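Local coordinates for switch-activating protein 1 (Schizosaccharomyces pombe, PDB 5JDK), which binds specific double-stranded DNA sequences, including the mating-type switching site SAS1 and the rDNA replication fork barrier RFB1, where it blocks replication forks, at residues A[33-36]-A[37-41]; A[75-78]-A[79-82]; A[103-107]-A[108-112]. All blocks are in the same frame, centred on the assembly; numbering follows the deposited sequence.

Overall arrangement
All three contacts are helix starts in the N-terminal DNA-binding part of Sap1, an all-helical piece of the HTH clan: contact 1 opens helix 34-46, contact 2 helix 78-98 and contact 3 helix 107-131. Contacts 1 and 3 touch, their centres 13 Å apart; L34 CD1 lies 3.7 Å from L112 CD2, and I38 CD1 lies 3.6 Å from E108 O. Contact 2 comes within about 4 Å of contact 1 (nearest atoms) without touching it, centres 14 Å apart, and its nearest atoms stay about 12 Å from contact 3. The centres of contacts 2 and 3 are 27 Å apart, across the centre of the chain. A glycerol, probably from crystallisation, sits beside R82 of contact 2.

Contact 1 (A[33-36]-A[37-41]); sequences SLEE and KIKLM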
ATOM      1  N   SER A  33     -10.609  -3.868  -8.751  1.00 14.99           N
ATOM      2  CA  SER A  33     -11.770  -3.160  -8.254  1.00 13.91           C
ATOM      3  C   SER A  33     -11.410  -2.441  -6.964  1.00 10.53           C
ATOM      4  O   SER A  33     -10.388  -2.718  -6.334  1.00 10.57           O
ATOM      5  CB  SER A  33     -12.897  -4.138  -7.959  1.00 14.28           C
ATOM      6  OG  SER A  33     -12.499  -5.003  -6.906  1.00 14.04           O
ATOM      7  N   LEU A  34     -12.263  -1.499  -6.572  1.00 12.11           N
ATOM      8  CA  LEU A  34     -12.045  -0.801  -5.314  1.00 11.89           C
ATOM      9  C   LEU A  34     -12.007  -1.794  -4.163  1.00 10.47           C
ATOM     10  O   LEU A  34     -11.170  -1.688  -3.258  1.00 11.09           O
ATOM     11  CB  LEU A  34     -13.133   0.258  -5.104  1.00 12.31           C
ATOM     12  CG  LEU A  34     -13.072   1.060  -3.803  1.00 12.21           C
ATOM     13  CD1 LEU A  34     -11.695   1.672  -3.582  1.00 14.36           C
ATOM     14  CD2 LEU A  34     -14.145   2.154  -3.791  1.00 14.71           C
ATOM     15  N   GLU A  35     -12.900  -2.783  -4.195  1.00 12.09           N
ATOM     16  CA  GLU A  35     -12.920  -3.794  -3.146  1.00 11.56           C
ATOM     17  C   GLU A  35     -11.603  -4.555  -3.105  1.00  9.64           C
ATOM     18  O   GLU A  35     -11.075  -4.827  -2.024  1.00 10.47           O
ATOM     19  CB  GLU A  35     -14.095  -4.755  -3.349  1.00 15.92           C
ATOM     20  CG  GLU A  35     -14.254  -5.780  -2.228  1.00 27.88           C
ATOM     21  CD  GLU A  35     -15.138  -6.953  -2.618  1.00 42.82           C
ATOM     22  OE1 GLU A  35     -15.532  -7.043  -3.800  1.00 44.93           O
ATOM     23  OE2 GLU A  35     -15.435  -7.791  -1.739  1.00 45.04           O
ATOM     24  N   GLU A  36     -11.042  -4.891  -4.266  1.00 10.65           N
ATOM     25  CA  GLU A  36      -9.764  -5.596  -4.300  1.00 10.39           C
ATOM     26  C   GLU A  36      -8.624  -4.710  -3.815  1.00  8.51           C
ATOM     27  O   GLU A  36      -7.707  -5.191  -3.140  1.00  8.93           O
ATOM     28  CB  GLU A  36      -9.469  -6.086  -5.715  1.00 11.37           C
ATOM     29  CG  GLU A  36     -10.294  -7.284  -6.161  1.00 15.40           C
ATOM     30  CD  GLU A  36     -10.042  -7.649  -7.611  1.00 23.21           C
ATOM     31  OE1 GLU A  36     -10.074  -6.742  -8.471  1.00 17.08           O
ATOM     32  OE2 GLU A  36      -9.791  -8.843  -7.886  1.00 32.35           O
ATOM     33  N   LYS A  37      -8.653  -3.421  -4.156  1.00  8.66           N
ATOM     34  CA  LYS A  37      -7.618  -2.508  -3.681  1.00  7.70           C
ATOM     35  C   LYS A  37      -7.630  -2.425  -2.170  1.00  7.85           C
ATOM     36  O   LYS A  37      -6.573  -2.411  -1.529  1.00  7.89           O
ATOM     37  CB  LYS A  37      -7.848  -1.108  -4.243  1.00  8.75           C
ATOM     38  CG  LYS A  37      -7.591  -0.973  -5.719  1.00  9.14           C
ATOM     39  CD  LYS A  37      -7.967   0.424  -6.190  1.00 10.63           C
ATOM     40  CE  LYS A  37      -7.706   0.615  -7.660  1.00 11.87           C
ATOM     41  NZ  LYS A  37      -8.161   1.949  -8.094  1.00 12.27           N
ATOM     42  N   ILE A  38      -8.825  -2.355  -1.584  1.00  8.68           N
ATOM     43  CA  ILE A  38      -8.945  -2.330  -0.135  1.00  9.01           C
ATOM     44  C   ILE A  38      -8.459  -3.641   0.480  1.00  8.24           C
ATOM     45  O   ILE A  38      -7.724  -3.633   1.469  1.00  9.04           O
ATOM     46  CB  ILE A  38     -10.384  -1.972   0.274  1.00  9.56           C
ATOM     47  CG1 ILE A  38     -10.654  -0.507  -0.053  1.00  9.80           C
ATOM     48  CG2 ILE A  38     -10.631  -2.254   1.759  1.00 12.67           C
ATOM     49  CD1 ILE A  38     -12.114  -0.097   0.020  1.00 13.22           C
ATOM     50  N   LYS A  39      -8.845  -4.791  -0.083  1.00  8.41           N
ATOM     51  CA  LYS A  39      -8.327  -6.052   0.446  1.00  8.89           C
ATOM     52  C   LYS A  39      -6.801  -6.096   0.394  1.00  8.35           C
ATOM     53  O   LYS A  39      -6.139  -6.532   1.358  1.00  8.80           O
ATOM     54  CB  LYS A  39      -8.921  -7.221  -0.330  1.00 10.43           C
ATOM     55  CG  LYS A  39     -10.406  -7.426  -0.071  1.00 11.73           C
ATOM     56  CD  LYS A  39     -10.966  -8.559  -0.916  1.00 20.91           C
ATOM     57  CE  LYS A  39     -12.424  -8.825  -0.585  1.00 37.31           C
ATOM     58  NZ  LYS A  39     -13.011  -9.867  -1.470  1.00 43.56           N
ATOM     59  N   LEU A  40      -6.226  -5.655  -0.729  1.00  7.55           N
ATOM     60  CA  LEU A  40      -4.780  -5.654  -0.893  1.00  7.27           C
ATOM     61  C   LEU A  40      -4.116  -4.745   0.131  1.00  7.21           C
ATOM     62  O   LEU A  40      -3.150  -5.148   0.802  1.00  7.38           O
ATOM     63  CB  LEU A  40      -4.432  -5.231  -2.315  1.00  7.15           C
ATOM     64  CG  LEU A  40      -2.951  -5.094  -2.650  1.00  7.74           C
ATOM     65  CD1 LEU A  40      -2.205  -6.384  -2.397  1.00  9.18           C
ATOM     66  CD2 LEU A  40      -2.792  -4.675  -4.096  1.00  9.14           C
ATOM     67  N   MET A  41      -4.605  -3.502   0.265  1.00  6.90           N
ATOM     68  CA  MET A  41      -3.972  -2.581   1.201  1.00  6.52           C
ATOM     69  C   MET A  41      -4.199  -2.976   2.654  1.00  6.75           C
ATOM     70  O   MET A  41      -3.338  -2.706   3.495  1.00  7.02           O
ATOM     71  CB  MET A  41      -4.402  -1.148   0.922  1.00  6.78           C
ATOM     72  CG  MET A  41      -3.885  -0.615  -0.388  1.00  7.02           C
ATOM     73  SD  MET A  41      -2.104  -0.667  -0.597  1.00  7.20           S
ATOM     74  CE  MET A  41      -1.591   0.493   0.664  1.00  9.91           C
TER
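L34 lays its CD1 methyl against CD1 of I38 one turn on, 4.0 Å away, the two branched side chains meeting at an angle. On another flank of the same turn E35 and K39 run alongside each other, pointing the same way. E35 has CG anti to the backbone N (chi1 -175°) while K39 has CG anti to its carbonyl carbon (chi1 -69°), and these choices swing the two extended chains together. Their ends form a salt bridge, E35 OE2 to K39 NZ at 3.2 Å; the hydrogen bond within it is weak. The first turn is closed by a capping box. S33, the N-cap, accepts the amide of E36 on OG, 3.0 Å from E36 N. E36 OE1 in turn accepts S33 N through its anti lone pair, in a nearly straight bond of 2.9 Å. Two amides, S33 N and E36 N, are thus bonded by side chains before the regular ladder begins with K37 N to S33 O at 2.9 Å. The CG of K37 also lies 3.4 Å from S33 O. Helix 107-131 receives L34 on E108 and L112 and I38 on E111, while L40 is buried against I63 of helix 56-71 and Q84 and I85 of helix 78-98; beyond the capped turn, M41 touches I88 of helix 78-98 and L112 of helix 107-131.

Contact 2 (A[75-78]-A[79-82]); sequences IHTE and SACR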
ATOM      1  N   ILE A  75      -3.459 -14.333  -9.607  1.00  9.44           N
ATOM      2  CA  ILE A  75      -2.034 -14.586  -9.458  1.00 10.16           C
ATOM      3  C   ILE A  75      -1.290 -13.409 -10.062  1.00 10.35           C
ATOM      4  O   ILE A  75      -1.469 -13.091 -11.247  1.00 12.62           O
ATOM      5  CB  ILE A  75      -1.629 -15.897 -10.138  1.00 11.82           C
ATOM      6  CG1 ILE A  75      -2.265 -17.078  -9.411  1.00 14.94           C
ATOM      7  CG2 ILE A  75      -0.097 -16.029 -10.159  1.00 13.98           C
ATOM      8  CD1 ILE A  75      -1.958 -18.442  -9.989  1.00 22.59           C
ATOM      9  N   HIS A  76      -0.460 -12.757  -9.258  1.00  9.29           N
ATOM     10  CA  HIS A  76       0.389 -11.665  -9.695  1.00  9.14           C
ATOM     11  C   HIS A  76       1.838 -12.083  -9.499  1.00  8.01           C
ATOM     12  O   HIS A  76       2.170 -12.692  -8.474  1.00  9.01           O
ATOM     13  CB  HIS A  76       0.179 -10.420  -8.809  1.00  9.25           C
ATOM     14  CG  HIS A  76      -1.049  -9.614  -9.111  1.00  9.89           C
ATOM     15  ND1 HIS A  76      -2.326 -10.068  -8.866  1.00 10.20           N
ATOM     16  CD2 HIS A  76      -1.184  -8.340  -9.553  1.00 10.83           C
ATOM     17  CE1 HIS A  76      -3.197  -9.125  -9.190  1.00 11.43           C
ATOM     18  NE2 HIS A  76      -2.529  -8.063  -9.604  1.00 12.25           N
ATOM     19  N   THR A  77       2.708 -11.741 -10.451  1.00  7.51           N
ATOM     20  CA  THR A  77       4.126 -11.777 -10.156  1.00  8.13           C
ATOM     21  C   THR A  77       4.444 -10.769  -9.048  1.00  7.38           C
ATOM     22  O   THR A  77       3.639  -9.898  -8.695  1.00  8.10           O
ATOM     23  CB  THR A  77       4.950 -11.424 -11.391  1.00  9.25           C
ATOM     24  OG1 THR A  77       4.658 -10.077 -11.758  1.00  8.80           O
ATOM     25  CG2 THR A  77       4.656 -12.365 -12.557  1.00 11.20           C
ATOM     26  N   GLU A  78       5.644 -10.893  -8.490  1.00  7.72           N
ATOM     27  CA  GLU A  78       6.109  -9.892  -7.537  1.00  8.80           C
ATOM     28  C   GLU A  78       5.965  -8.484  -8.108  1.00  8.89           C
ATOM     29  O   GLU A  78       5.431  -7.575  -7.458  1.00  8.48           O
ATOM     30  CB  GLU A  78       7.568 -10.161  -7.185  1.00  9.39           C
ATOM     31  CG  GLU A  78       8.103  -9.166  -6.168  1.00  9.72           C
ATOM     32  CD  GLU A  78       9.606  -9.198  -6.031  1.00  9.42           C
ATOM     33  OE1 GLU A  78      10.185 -10.297  -5.982  1.00 11.27           O
ATOM     34  OE2 GLU A  78      10.239  -8.118  -5.997  1.00 12.34           O
ATOM     35  N   SER A  79       6.458  -8.283  -9.325  1.00  9.01           N
ATOM     36  CA  SER A  79       6.445  -6.954  -9.919  1.00  9.30           C
ATOM     37  C   SER A  79       5.028  -6.466 -10.162  1.00  7.76           C
ATOM     38  O   SER A  79       4.729  -5.287  -9.942  1.00  7.96           O
ATOM     39  CB  SER A  79       7.235  -6.966 -11.221  1.00 10.00           C
ATOM     40  OG  SER A  79       7.182  -5.683 -11.821  1.00 13.48           O
ATOM     41  N   ALA A  80       4.139  -7.349 -10.616  1.00  7.87           N
ATOM     42  CA  ALA A  80       2.770  -6.918 -10.863  1.00  7.45           C
ATOM     43  C   ALA A  80       2.080  -6.520  -9.563  1.00  6.88           C
ATOM     44  O   ALA A  80       1.327  -5.535  -9.527  1.00  8.01           O
ATOM     45  CB  ALA A  80       1.992  -8.014 -11.579  1.00  8.75           C
ATOM     46  N   CYS A  81       2.310  -7.271  -8.487  1.00  7.05           N
ATOM     47  CA  CYS A  81       1.717  -6.919  -7.202  1.00  7.09           C
ATOM     48  C   CYS A  81       2.238  -5.570  -6.723  1.00  7.43           C
ATOM     49  O   CYS A  81       1.466  -4.669  -6.350  1.00  7.60           O
ATOM     50  CB  CYS A  81       2.034  -8.010  -6.183  1.00  8.86           C
ATOM     51  SG  CYS A  81       1.510  -7.642  -4.514  1.00  9.95           S
ATOM     52  N   ARG A  82       3.558  -5.413  -6.731  1.00  7.15           N
ATOM     53  CA  ARG A  82       4.142  -4.154  -6.307  1.00  7.78           C
ATOM     54  C   ARG A  82       3.634  -2.999  -7.163  1.00  7.21           C
ATOM     55  O   ARG A  82       3.358  -1.913  -6.648  1.00  6.97           O
ATOM     56  CB  ARG A  82       5.655  -4.262  -6.366  1.00  8.58           C
ATOM     57  CG  ARG A  82       6.363  -3.123  -5.694  1.00  7.76           C
ATOM     58  CD  ARG A  82       7.820  -3.365  -5.808  1.00  8.94           C
ATOM     59  NE  ARG A  82       8.630  -2.380  -5.111  1.00  8.29           N
ATOM     60  CZ  ARG A  82       9.945  -2.483  -5.057  1.00  8.07           C
ATOM     61  NH1 ARG A  82      10.538  -3.503  -5.658  1.00 10.53           N
ATOM     62  NH2 ARG A  82      10.676  -1.591  -4.397  1.00  8.57           N
TER
HETATM   63  O   HOH W   1       9.502  -5.809  -7.208  1.00 17.07           O
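H76 packs its imidazole against the start of helix 78-98 and makes the close-fitting side of this contact. CD2 comes to 3.7 Å from the carbonyl carbon of A80, which lies at the ring edge near its plane, and the A80 methyl is almost as near. At the base of the side chain, H76 CB lies 4.0 Å from CB of the buried C81. The imidazole is held at both nitrogens, ND1 bonding to A74 O and NE2 to the Q84 side-chain amide, which should limit its rotation. T77 is the N-cap. Its OG1 sits between backbone N and carbonyl carbon (chi1 64°), facing the first turn, and accepts A80 N at 3.0 Å with an N-H...O angle of 160°; the A80 methyl packs against the same oxygen. The ladder then begins with C81 N to T77 O and R82 N to E78 O, both 3.0 Å.

The other side is looser and wet. E78 and R82 stretch out in extended chains, yet their charged ends stay apart, E78 OE2 being 4.6 Å from R82 NH1. One water spans them, donating to E78 OE2 at 2.7 Å and accepting from R82 NH1 at 3.0 Å, where it lies in the guanidinium plane at its edge. The opposite charges are bridged by this water rather than in direct contact. E78 OE1 is taken up by S57 OG, and R82 NE by a glycerol, probably from the crystallisation liquor. This end of helix 78-98 leans on helix 56-71, with C81 against A64 and R82 touching T56 and Y60.

Contact 3 (A[103-107]-A[108-112]); sequences MKTTP and EEDEL
A capping box starts helix 107-131, with T106 as the N-cap and E109 as its partner. T106 OG1 accepts E109 N at 3.2 Å, and in return E109 OE1 takes T106 N at 2.9 Å and the T106 hydroxyl at 2.9 Å. The two donors reach that oxygen from opposite faces of the carboxylate plane: the amide lies 37° out of it, while the hydroxyl comes on the anti side. E109 gets there because its CG lies between backbone N and carbonyl carbon (chi1 84°), turning the chain back across T106 roughly at a right angle. Its other oxygen, OE2, forms a salt bridge with R95 of helix 78-98. With an alanine here the carboxylate is gone, and T106 N, the T106 hydroxyl and R95 would probably be left without this partner. One step earlier, the T105 hydroxyl donates to D110 OD1 at 2.7 Å on its syn side, so a second carboxylate ties the incoming loop to the first turn. E108 bends at chi2 (86°) and runs beside P107, its OE1 3.5 Å from P107 CD. On the side facing helix 34-46, E111 pairs with R42. P107 stands in the first helical position, where proline is well tolerated, and the reciprocal bonds between the N-cap threonine and the glutamate three residues on are those that define a capping box.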
ATOM      1  N   MET A 103     -15.841  18.607   1.166  1.00  9.64           N
ATOM      2  CA  MET A 103     -16.283  17.495   0.342  1.00 11.18           C
ATOM      3  C   MET A 103     -16.951  16.392   1.162  1.00  9.50           C
ATOM      4  O   MET A 103     -16.571  16.135   2.296  1.00 10.65           O
ATOM      5  CB  MET A 103     -15.104  16.907  -0.464  1.00 14.92           C
ATOM      6  CG  MET A 103     -13.971  16.301   0.337  1.00 29.78           C
ATOM      7  SD  MET A 103     -12.486  15.867  -0.620  1.00 22.60           S
ATOM      8  CE  MET A 103     -12.999  14.482  -1.597  1.00 49.90           C
ATOM      9  N   LYS A 104     -17.964  15.760   0.607  1.00 13.25           N
ATOM     10  CA  LYS A 104     -18.578  14.610   1.263  1.00 13.25           C
ATOM     11  C   LYS A 104     -18.005  13.335   0.662  1.00 15.22           C
ATOM     12  O   LYS A 104     -18.043  13.158  -0.560  1.00 17.87           O
ATOM     13  CB  LYS A 104     -20.101  14.617   1.104  1.00 20.61           C
ATOM     14  CG  LYS A 104     -20.788  13.431   1.792  1.00 27.39           C
ATOM     15  CD  LYS A 104     -22.303  13.580   1.840  1.00 37.46           C
ATOM     16  CE  LYS A 104     -22.709  14.559   2.924  1.00 42.03           C
ATOM     17  NZ  LYS A 104     -24.132  14.992   2.845  1.00 43.96           N
ATOM     18  N   THR A 105     -17.498  12.438   1.515  1.00 10.28           N
ATOM     19  CA  THR A 105     -16.823  11.228   1.075  1.00 10.23           C
ATOM     20  C   THR A 105     -17.596   9.982   1.497  1.00  8.32           C
ATOM     21  O   THR A 105     -18.454  10.020   2.382  1.00 10.60           O
ATOM     22  CB  THR A 105     -15.411  11.152   1.661  1.00 10.49           C
ATOM     23  OG1 THR A 105     -15.488  11.100   3.092  1.00 12.69           O
ATOM     24  CG2 THR A 105     -14.571  12.355   1.216  1.00 12.83           C
ATOM     25  N   THR A 106     -17.258   8.864   0.861  1.00  8.68           N
ATOM     26  CA  THR A 106     -17.830   7.545   1.109  1.00  8.56           C
ATOM     27  C   THR A 106     -16.981   6.753   2.093  1.00  8.06           C
ATOM     28  O   THR A 106     -15.787   7.020   2.272  1.00  8.65           O
ATOM     29  CB  THR A 106     -17.903   6.755  -0.199  1.00  9.37           C
ATOM     30  OG1 THR A 106     -16.578   6.531  -0.707  1.00  9.51           O
ATOM     31  CG2 THR A 106     -18.755   7.480  -1.229  1.00 10.63           C
ATOM     32  N   PRO A 107     -17.565   5.737   2.740  1.00  9.17           N
ATOM     33  CA  PRO A 107     -16.764   4.954   3.692  1.00  9.19           C
ATOM     34  C   PRO A 107     -15.658   4.172   3.020  1.00  8.33           C
ATOM     35  O   PRO A 107     -14.595   3.987   3.620  1.00  8.94           O
ATOM     36  CB  PRO A 107     -17.795   4.045   4.376  1.00 10.93           C
ATOM     37  CG  PRO A 107     -18.935   3.960   3.406  1.00 10.89           C
ATOM     38  CD  PRO A 107     -18.968   5.279   2.691  1.00  9.78           C
ATOM     39  N   GLU A 108     -15.875   3.698   1.796  1.00  9.16           N
ATOM     40  CA  GLU A 108     -14.843   2.930   1.119  1.00  9.86           C
ATOM     41  C   GLU A 108     -13.652   3.807   0.763  1.00  8.92           C
ATOM     42  O   GLU A 108     -12.492   3.410   0.954  1.00  9.14           O
ATOM     43  CB  GLU A 108     -15.418   2.257  -0.127  1.00 11.23           C
ATOM     44  CG  GLU A 108     -16.605   1.339   0.141  1.00 14.55           C
ATOM     45  CD  GLU A 108     -17.950   2.060   0.157  1.00 11.67           C
ATOM     46  OE1 GLU A 108     -18.010   3.304   0.022  1.00 11.38           O
ATOM     47  OE2 GLU A 108     -18.975   1.354   0.334  1.00 17.46           O
ATOM     48  N   GLU A 109     -13.907   5.014   0.256  1.00  8.46           N
ATOM     49  CA  GLU A 109     -12.782   5.866  -0.075  1.00  8.46           C
ATOM     50  C   GLU A 109     -12.053   6.299   1.188  1.00  7.97           C
ATOM     51  O   GLU A 109     -10.818   6.371   1.203  1.00  8.66           O
ATOM     52  CB  GLU A 109     -13.208   7.036  -0.958  1.00  9.67           C
ATOM     53  CG  GLU A 109     -13.760   8.233  -0.253  1.00  8.98           C
ATOM     54  CD  GLU A 109     -14.369   9.197  -1.244  1.00  7.68           C
ATOM     55  OE1 GLU A 109     -15.590   9.128  -1.445  1.00  8.61           O
ATOM     56  OE2 GLU A 109     -13.629  10.003  -1.847  1.00  9.56           O
ATOM     57  N   ASP A 110     -12.792   6.522   2.276  1.00  8.01           N
ATOM     58  CA  ASP A 110     -12.130   6.853   3.530  1.00  8.73           C
ATOM     59  C   ASP A 110     -11.239   5.708   4.015  1.00  8.80           C
ATOM     60  O   ASP A 110     -10.123   5.947   4.508  1.00  9.37           O
ATOM     61  CB  ASP A 110     -13.164   7.203   4.598  1.00 10.41           C
ATOM     62  CG  ASP A 110     -13.821   8.580   4.395  1.00  9.79           C
ATOM     63  OD1 ASP A 110     -13.453   9.337   3.474  1.00 11.79           O
ATOM     64  OD2 ASP A 110     -14.724   8.889   5.211  1.00 12.67           O
ATOM     65  N   GLU A 111     -11.713   4.459   3.905  1.00  8.21           N
ATOM     66  CA  GLU A 111     -10.893   3.332   4.348  1.00  8.87           C
ATOM     67  C   GLU A 111      -9.641   3.208   3.498  1.00  7.18           C
ATOM     68  O   GLU A 111      -8.530   3.035   4.024  1.00  8.06           O
ATOM     69  CB  GLU A 111     -11.655   2.003   4.334  1.00  9.10           C
ATOM     70  CG  GLU A 111     -10.724   0.900   4.857  1.00 12.11           C
ATOM     71  CD  GLU A 111     -11.336  -0.467   4.987  1.00 12.05           C
ATOM     72  OE1 GLU A 111     -12.457  -0.696   4.498  1.00 14.01           O
ATOM     73  OE2 GLU A 111     -10.651  -1.324   5.592  1.00 14.13           O
ATOM     74  N   LEU A 112      -9.785   3.273   2.172  1.00  7.26           N
ATOM     75  CA  LEU A 112      -8.591   3.140   1.346  1.00  7.10           C
ATOM     76  C   LEU A 112      -7.612   4.273   1.624  1.00  6.91           C
ATOM     77  O   LEU A 112      -6.401   4.049   1.728  1.00  7.27           O
ATOM     78  CB  LEU A 112      -8.950   3.049  -0.139  1.00  7.16           C
ATOM     79  CG  LEU A 112      -7.770   2.725  -1.067  1.00  7.04           C
ATOM     80  CD1 LEU A 112      -7.017   1.496  -0.657  1.00  8.11           C
ATOM     81  CD2 LEU A 112      -8.261   2.558  -2.496  1.00  8.54           C
TER